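PDB 6Q56: tRNA (adenine(22)-N(1))-methyltransferase from Bacillus subtilis, which catalyses the S-adenosyl-L-methionine-dependent methylation of adenosine 22 in tRNA at N1, giving N(1)-methyladenosine. Local coordinates for residues A[21-26]-A[87-93]. The protein carries 2 engineered substitutions. Numbering follows the deposited sequence.
Sequences AVMADI and EADAITI
A ladder of backbone hydrogen bonds joins strand 21-26 to residues 89-93: Ala24 N to Ala90 O (3.0 Å), Thr92 N to Ala24 O (2.8 Å) and Ile26 N to Thr92 O (2.9 Å). At its start Val22 O accepts two amides, Asp89 N (2.6 Å) and Ala90 N (3.1 Å), because the helical psi of Asp89 (phi/psi -101/-13), between extended Ala88 and Ala90, turns these successive amides toward the same carbonyl. The strands run parallel, axes 4.6 Å apart at 22°, pairing Met23 with Ala90, Ala24 with Ile91 and Asp25 with Thr92. On the Met23, Asp25 and Thr92 face, Thr92 OG1 (chi1 p) donates to Asp25 OD1 (3.0 Å), while Asp25 OD2 bonds Ser28. The other face is apolar: Ala24 CB meets Ala88 CB (4.0 Å), and Ile26 CG1 lies 3.8 Å from Ile93 CG1. This is the central strand pair of a Rossmann-like methyltransferase sheet, with strands 43-50 and 117-122 flanking it and helix 32-39 packing over Met23, Asp25 and Thr92.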
# COMPACT_ATOMS: atom_id res chain seq x y z
N ALA A 21 18.50 2.88 6.60
CA ALA A 21 17.28 3.36 7.21
C ALA A 21 16.81 2.52 8.39
O ALA A 21 17.07 1.34 8.48
CB ALA A 21 16.18 3.43 6.17
N VAL A 22 16.08 3.17 9.29
CA VAL A 22 15.48 2.49 10.41
C VAL A 22 14.06 2.35 9.91
O VAL A 22 13.41 3.34 9.61
CB VAL A 22 15.51 3.31 11.69
CG1 VAL A 22 14.66 2.64 12.74
CG2 VAL A 22 16.93 3.48 12.18
N MET A 23 13.59 1.12 9.79
CA MET A 23 12.26 0.87 9.27
C MET A 23 11.31 0.32 10.30
O MET A 23 11.71 -0.36 11.23
CB MET A 23 12.36 -0.15 8.15
CG MET A 23 13.16 -1.36 8.55
SD MET A 23 12.81 -2.82 7.57
CE MET A 23 11.03 -2.83 7.66
N ALA A 24 10.04 0.61 10.09
CA ALA A 24 9.00 0.11 10.95
C ALA A 24 8.04 -0.64 10.06
O ALA A 24 7.48 -0.09 9.13
CB ALA A 24 8.29 1.24 11.66
N ASP A 25 7.87 -1.92 10.35
CA ASP A 25 6.98 -2.76 9.59
C ASP A 25 5.73 -2.95 10.42
O ASP A 25 5.75 -3.62 11.44
CB ASP A 25 7.63 -4.10 9.28
CG ASP A 25 6.82 -4.94 8.31
OD1 ASP A 25 5.96 -4.38 7.62
OD2 ASP A 25 7.07 -6.15 8.24
N ILE A 26 4.64 -2.35 9.98
CA ILE A 26 3.38 -2.42 10.67
C ILE A 26 2.64 -3.69 10.27
O ILE A 26 2.52 -4.00 9.09
CB ILE A 26 2.53 -1.19 10.35
CG1 ILE A 26 3.40 0.06 10.42
CG2 ILE A 26 1.35 -1.09 11.30
CD1 ILE A 26 4.10 0.26 11.74
N GLU A 87 11.37 8.07 14.97
CA GLU A 87 12.10 6.86 15.30
C GLU A 87 12.51 6.13 14.03
O GLU A 87 13.63 5.66 13.92
CB GLU A 87 11.25 5.96 16.18
CG GLU A 87 11.99 4.77 16.71
CD GLU A 87 11.26 4.10 17.85
OE1 GLU A 87 10.02 4.20 17.90
OE2 GLU A 87 11.93 3.47 18.68
N ALA A 88 11.59 6.03 13.08
CA ALA A 88 11.86 5.34 11.84
C ALA A 88 12.00 6.27 10.65
O ALA A 88 11.40 7.33 10.59
CB ALA A 88 10.77 4.32 11.57
N ASP A 89 12.82 5.86 9.69
CA ASP A 89 13.07 6.63 8.49
C ASP A 89 12.28 6.09 7.31
O ASP A 89 12.16 6.72 6.28
CB ASP A 89 14.55 6.60 8.18
CG ASP A 89 15.37 7.27 9.24
OD1 ASP A 89 14.99 8.38 9.64
OD2 ASP A 89 16.37 6.68 9.68
N ALA A 90 11.74 4.90 7.49
CA ALA A 90 10.94 4.26 6.46
C ALA A 90 9.86 3.47 7.16
O ALA A 90 10.09 2.90 8.21
CB ALA A 90 11.80 3.36 5.61
N ILE A 91 8.69 3.43 6.57
CA ILE A 91 7.60 2.70 7.15
C ILE A 91 6.96 1.80 6.11
O ILE A 91 6.55 2.25 5.06
CB ILE A 91 6.55 3.63 7.75
CG1 ILE A 91 7.19 4.52 8.80
CG2 ILE A 91 5.41 2.83 8.35
CD1 ILE A 91 6.20 5.28 9.63
N THR A 92 6.88 0.53 6.44
CA THR A 92 6.28 -0.45 5.56
C THR A 92 4.98 -0.97 6.14
O THR A 92 4.92 -1.37 7.29
CB THR A 92 7.22 -1.64 5.31
OG1 THR A 92 7.68 -2.17 6.55
CG2 THR A 92 8.41 -1.22 4.50
N ILE A 93 3.95 -0.98 5.31
CA ILE A 93 2.65 -1.49 5.69
C ILE A 93 2.16 -2.30 4.50
O ILE A 93 1.85 -1.76 3.46
CB ILE A 93 1.64 -0.38 6.00
CG1 ILE A 93 2.30 0.75 6.80
CG2 ILE A 93 0.46 -0.95 6.75
CD1 ILE A 93 1.37 1.90 7.10